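Local coordinates for protein VP5 (Halorubrum pleomorphic virus 2, PDB 6QGI) that serves as an envelope protein of a haloarchaeal pleomorphic virus and probably drives fusion of the viral and host membranes, at residues G255-S259 / G260-V264; D125-L128 / S129-N133; E281-S284 / Q285-D289. One frame throughout, in Å; residues are numbered along the deposited sequence.

Contact 1 of 3, residues G255-S259 / G260-V264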
# COMPACT_ATOMS: atom_id res chain seq x y z
N GLY A 255 -23.95 34.01 -5.93
CA GLY A 255 -24.34 35.25 -6.58
C GLY A 255 -23.63 35.44 -7.91
O GLY A 255 -24.28 35.79 -8.90
N ASP A 256 -22.30 35.20 -7.93
CA ASP A 256 -21.44 35.33 -9.11
C ASP A 256 -21.80 34.24 -10.13
O ASP A 256 -22.08 34.56 -11.29
CB ASP A 256 -19.96 35.25 -8.70
CG ASP A 256 -18.98 36.01 -9.58
OD1 ASP A 256 -19.26 36.15 -10.80
OD2 ASP A 256 -17.93 36.45 -9.06
N VAL A 257 -21.82 32.97 -9.70
CA VAL A 257 -22.20 31.85 -10.57
C VAL A 257 -23.72 31.75 -10.52
O VAL A 257 -24.31 31.61 -9.45
CB VAL A 257 -21.48 30.52 -10.22
CG1 VAL A 257 -22.05 29.35 -11.03
CG2 VAL A 257 -19.98 30.63 -10.43
N GLN A 258 -24.36 31.88 -11.70
CA GLN A 258 -25.81 31.85 -11.87
C GLN A 258 -26.31 30.41 -12.02
O GLN A 258 -25.55 29.53 -12.42
CB GLN A 258 -26.22 32.67 -13.11
CG GLN A 258 -25.80 34.15 -13.08
CD GLN A 258 -26.71 35.04 -12.26
OE1 GLN A 258 -26.32 35.58 -11.23
NE2 GLN A 258 -27.94 35.22 -12.72
N SER A 259 -27.59 30.18 -11.70
CA SER A 259 -28.24 28.87 -11.84
C SER A 259 -28.25 28.49 -13.32
O SER A 259 -28.72 29.27 -14.16
CB SER A 259 -29.66 28.90 -11.28
OG SER A 259 -29.66 29.23 -9.90
N GLY A 260 -27.66 27.34 -13.64
CA GLY A 260 -27.56 26.84 -15.00
C GLY A 260 -26.21 27.08 -15.64
O GLY A 260 -25.93 26.51 -16.70
N GLU A 261 -25.36 27.93 -15.01
CA GLU A 261 -24.00 28.25 -15.49
C GLU A 261 -23.15 26.97 -15.52
O GLU A 261 -22.50 26.70 -16.53
CB GLU A 261 -23.34 29.32 -14.62
CG GLU A 261 -22.34 30.20 -15.35
CD GLU A 261 -21.87 31.43 -14.60
OE1 GLU A 261 -22.70 32.10 -13.95
OE2 GLU A 261 -20.66 31.74 -14.68
N ILE A 262 -23.20 26.18 -14.42
CA ILE A 262 -22.50 24.90 -14.30
C ILE A 262 -23.54 23.78 -14.11
O ILE A 262 -24.40 23.88 -13.24
CB ILE A 262 -21.43 24.88 -13.16
CG1 ILE A 262 -20.56 26.16 -13.11
CG2 ILE A 262 -20.55 23.62 -13.26
CD1 ILE A 262 -19.84 26.38 -11.75
N GLU A 263 -23.44 22.72 -14.94
CA GLU A 263 -24.31 21.55 -14.88
C GLU A 263 -23.44 20.31 -14.68
O GLU A 263 -22.78 19.84 -15.61
CB GLU A 263 -25.20 21.43 -16.13
CG GLU A 263 -26.32 22.47 -16.20
CD GLU A 263 -27.39 22.42 -15.12
OE1 GLU A 263 -27.61 21.34 -14.53
OE2 GLU A 263 -28.01 23.48 -14.87
N VAL A 264 -23.40 19.81 -13.43
CA VAL A 264 -22.56 18.67 -13.04
C VAL A 264 -23.39 17.52 -12.41
O VAL A 264 -22.82 16.66 -11.73
CB VAL A 264 -21.39 19.11 -12.12
CG1 VAL A 264 -20.32 19.87 -12.90
CG2 VAL A 264 -21.87 19.92 -10.91
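Glu261 reaches back over the turn to Gln258 and makes one of the two hydrogen bonds that close it. Its OE1 accepts the backbone N-H of Gln258 at 2.8 Å, and the bond is almost straight at 174°, although the donor meets the oxygen from above the carboxylate plane. The torsions set this up: CG of Glu261 stands anti to the backbone N (chi1 -151°), and the chain then runs on extended to the carboxylate. The second bond is backbone to backbone, Glu261 N to Gln258 O at 3.1 Å. With it, the four residues from Gln258 to Glu261 form a type II beta turn, with Ser259 second and Gly260 third. Gly260 has the positive phi (100°) that a type II turn requires at its third position.

Van der Waals contacts lie beside the polar pair. OE1 of Glu261 rests 3.4 Å from CA of Val257, which puts that oxygen against the backbone just before the turn. Val257 turns one methyl, CG1, to both partners: CB of Glu261 lies 3.8 Å from it, and CD1 of Ile262 approaches the same CG1 to 3.8 Å, the valine and isoleucine side chains crossing at about a right angle.

Helix 66-86 receives the turn at its C-terminal end. OG of Ser259 bonds to the carbonyl O of Leu85, and the side-chain amide of Asn86 bonds to both Gly260 N and Ile262 O. Val257 packs on Leu85, while Ile262 meets Trp479 of helix 476-496.

Contact 2 of 3, residues D125-L128 / S129-N133; sequences DSIL and STVVN
Ser126 O is gripped twice by Thr130, once by its hydroxyl and once by its backbone N-H. The hydroxyl bond is the shorter: Thr130 OG1 lies 2.7 Å from Ser126 O and arrives nearly along the C=O axis. Thr130 N comes to the same oxygen at 3.2 Å from above the carbonyl plane, so the two donors use different approaches to it. OG1 can bend back like this because it stands beside the backbone N, anti to the carbonyl carbon (chi1 -51°). OG1 is also within bonding distance of the carbonyl O of Pro31, in the segment leading into helix 37-60, so its single proton must be shared or alternate between the two carbonyls.

Ser129 makes a similar pair of bonds one residue earlier. Its OG donates to Asp125 O at 2.9 Å, tilted from the carbonyl plane, and so supplements the backbone N-H of Ser129, whose bond to that oxygen is weak.

Ile127 and Val131 make the apolar side, one helical turn apart. Their CG2 methyls meet at 4.0 Å, the two side chains lying side by side and pointing the same way. Both pack on Val44 of helix 37-60, while Leu128 turns to Phe143 and to Ala158 of strand 155-159.

Val131 N bonds to Ile127 O at 2.8 Å and Val132 N to Leu128 O at 3.1 Å, continuing the regular i to i-4 backbone bonding of the helix. Serine and threonine hydroxyls folded back onto the carbonyl four residues earlier are a familiar feature of alpha-helices, seen here in the last turns of helix 91-133.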
# COMPACT_ATOMS: atom_id res chain seq x y z
N ASP A 125 -4.21 -8.45 20.62
CA ASP A 125 -4.85 -8.89 21.86
C ASP A 125 -4.98 -10.42 21.89
O ASP A 125 -4.68 -11.02 22.92
CB ASP A 125 -6.22 -8.22 22.04
CG ASP A 125 -6.88 -8.52 23.38
OD1 ASP A 125 -6.20 -8.39 24.43
OD2 ASP A 125 -8.08 -8.87 23.38
N SER A 126 -5.38 -11.03 20.75
CA SER A 126 -5.51 -12.48 20.63
C SER A 126 -4.13 -13.16 20.55
O SER A 126 -4.02 -14.32 20.92
CB SER A 126 -6.40 -12.88 19.46
OG SER A 126 -5.99 -12.30 18.23
N ILE A 127 -3.06 -12.42 20.12
CA ILE A 127 -1.68 -12.94 20.14
C ILE A 127 -1.26 -13.04 21.61
O ILE A 127 -0.87 -14.12 22.06
CB ILE A 127 -0.68 -12.07 19.31
CG1 ILE A 127 -0.86 -12.28 17.79
CG2 ILE A 127 0.77 -12.34 19.73
CD1 ILE A 127 -0.44 -11.06 16.93
N LEU A 128 -1.40 -11.92 22.36
CA LEU A 128 -1.06 -11.81 23.79
C LEU A 128 -1.86 -12.81 24.64
O LEU A 128 -1.37 -13.22 25.69
CB LEU A 128 -1.25 -10.38 24.31
CG LEU A 128 -0.48 -9.24 23.61
CD1 LEU A 128 -1.06 -7.90 23.96
CD2 LEU A 128 0.98 -9.27 23.94
N SER A 129 -3.07 -13.23 24.18
CA SER A 129 -3.88 -14.23 24.86
C SER A 129 -3.23 -15.60 24.66
O SER A 129 -2.94 -16.28 25.64
CB SER A 129 -5.31 -14.23 24.32
OG SER A 129 -5.99 -13.03 24.62
N THR A 130 -2.95 -15.96 23.39
CA THR A 130 -2.30 -17.20 22.97
C THR A 130 -0.90 -17.35 23.60
O THR A 130 -0.51 -18.46 23.95
CB THR A 130 -2.23 -17.27 21.43
OG1 THR A 130 -3.52 -17.01 20.88
CG2 THR A 130 -1.77 -18.60 20.93
N VAL A 131 -0.16 -16.23 23.75
CA VAL A 131 1.19 -16.23 24.33
C VAL A 131 1.09 -16.52 25.84
O VAL A 131 1.69 -17.50 26.29
CB VAL A 131 1.98 -14.93 24.00
CG1 VAL A 131 3.28 -14.86 24.77
CG2 VAL A 131 2.25 -14.82 22.50
N VAL A 132 0.30 -15.73 26.60
CA VAL A 132 0.10 -15.92 28.05
C VAL A 132 -0.41 -17.35 28.34
O VAL A 132 0.16 -18.04 29.19
CB VAL A 132 -0.83 -14.84 28.66
CG1 VAL A 132 -1.32 -15.22 30.06
CG2 VAL A 132 -0.13 -13.48 28.71
N ASN A 133 -1.44 -17.82 27.59
CA ASN A 133 -2.04 -19.14 27.75
C ASN A 133 -1.07 -20.28 27.44
O ASN A 133 -1.23 -21.36 28.02
CB ASN A 133 -3.31 -19.29 26.90
CG ASN A 133 -4.50 -18.60 27.49
OD1 ASN A 133 -4.85 -18.78 28.67
ND2 ASN A 133 -5.17 -17.78 26.69

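Contact 3 of 3, residues E281-S284 / Q285-D289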
# COMPACT_ATOMS: atom_id res chain seq x y z
N GLU A 281 -15.15 -6.82 -12.75
CA GLU A 281 -13.85 -7.33 -13.20
C GLU A 281 -13.40 -6.54 -14.42
O GLU A 281 -14.21 -6.23 -15.30
CB GLU A 281 -13.94 -8.83 -13.55
CG GLU A 281 -13.92 -9.76 -12.34
CD GLU A 281 -13.84 -11.25 -12.63
OE1 GLU A 281 -13.99 -11.65 -13.81
OE2 GLU A 281 -13.63 -12.02 -11.67
N GLY A 282 -12.11 -6.21 -14.45
CA GLY A 282 -11.50 -5.45 -15.54
C GLY A 282 -10.05 -5.13 -15.28
O GLY A 282 -9.24 -6.04 -15.08
N MET A 283 -9.71 -3.83 -15.27
CA MET A 283 -8.34 -3.40 -15.02
C MET A 283 -8.03 -3.46 -13.51
O MET A 283 -8.95 -3.42 -12.68
CB MET A 283 -8.07 -1.98 -15.58
CG MET A 283 -8.91 -0.88 -14.96
SD MET A 283 -8.42 0.78 -15.52
CE MET A 283 -7.24 1.16 -14.35
N SER A 284 -6.73 -3.58 -13.18
CA SER A 284 -6.21 -3.61 -11.82
C SER A 284 -6.70 -2.36 -11.07
O SER A 284 -6.61 -1.25 -11.59
CB SER A 284 -4.69 -3.71 -11.84
OG SER A 284 -4.11 -2.67 -12.60
N GLN A 285 -7.30 -2.58 -9.88
CA GLN A 285 -7.98 -1.57 -9.07
C GLN A 285 -7.10 -0.47 -8.48
O GLN A 285 -7.55 0.67 -8.41
CB GLN A 285 -8.77 -2.25 -7.94
CG GLN A 285 -9.95 -1.43 -7.41
CD GLN A 285 -10.81 -0.84 -8.50
OE1 GLN A 285 -11.34 -1.54 -9.36
NE2 GLN A 285 -10.95 0.47 -8.48
N ALA A 286 -5.88 -0.79 -8.02
CA ALA A 286 -5.00 0.22 -7.40
C ALA A 286 -4.68 1.39 -8.35
O ALA A 286 -4.72 2.53 -7.91
CB ALA A 286 -3.73 -0.42 -6.89
N ILE A 287 -4.45 1.12 -9.66
CA ILE A 287 -4.18 2.21 -10.61
C ILE A 287 -5.49 2.99 -10.88
O ILE A 287 -5.45 4.22 -10.93
CB ILE A 287 -3.41 1.80 -11.90
CG1 ILE A 287 -3.04 3.02 -12.79
CG2 ILE A 287 -4.14 0.73 -12.71
CD1 ILE A 287 -2.17 4.12 -12.13
N ALA A 288 -6.64 2.29 -10.97
CA ALA A 288 -7.96 2.91 -11.13
C ALA A 288 -8.23 3.89 -9.98
O ALA A 288 -8.65 5.02 -10.21
CB ALA A 288 -9.05 1.85 -11.19
N ASP A 289 -7.89 3.47 -8.75
CA ASP A 289 -8.01 4.24 -7.52
C ASP A 289 -6.98 5.39 -7.47
O ASP A 289 -7.33 6.49 -7.03
CB ASP A 289 -7.87 3.32 -6.29
CG ASP A 289 -9.00 2.32 -6.07
OD1 ASP A 289 -10.08 2.49 -6.70
OD2 ASP A 289 -8.81 1.37 -5.28
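Met283 and Ser284 both set their first torsion between the backbone N and the carbonyl carbon, at 63° and 55°, and this brings both side chains onto the first turn of the helix. In Met283 the chain then runs straight through chi2 and bends at chi3 (-89°), which carries the terminal methyl CE back to the helix. CE lies 3.5 Å from CG2 of Ile287, the two side chains crossing at about a right angle, and 3.7 Å from CB of Ala288. That one methyl thus touches two consecutive helix residues.

Ile287 turns its CG2 to Ser284 as well, with Ser284 O 3.4 Å away and OG at the same distance. Ser284 is the N-cap residue, yet its hydroxyl makes no capping bond; OG bonds instead to NE2 of Gln497.

Within the first helical turn, NE2 of Gln285 donates to OD1 of Asp289, four residues on, at 2.8 Å. The carboxylate oxygen lies in the amide plane, but the donor meets it from well above the carboxylate plane. OD2 of Asp289 forms a salt bridge to Arg21, so this buried carboxylate has partners at both oxygens.

Helix 285-292 starts here among several elements: Gln285 and Ala288 pack on Met277 of helix 270-279, Ala286 and Ile287 on Thr436 of strand 434-439, and Met283 and Ile287 on Tyr493 of helix 476-496.

All three contacts are local and lie in the N-terminal envelope-protein region, following one another along the chain in the order contact 2, contact 1, contact 3. None touches another. Contacts 1 and 2 are on opposite sides of the chain's centre, their centres 60 Å apart and their nearest atoms about 45 Å apart. Contact 3 is the most central, about 14 Å from the chain's centre, with its own centre 34 Å from that of contact 1 and 38 Å from that of contact 2. Contacts 1 and 3 share helix 476-496 as a neighbour: Trp479 meets contact 1 and Tyr493 contact 3. Helix 270-279 lies between them in sequence.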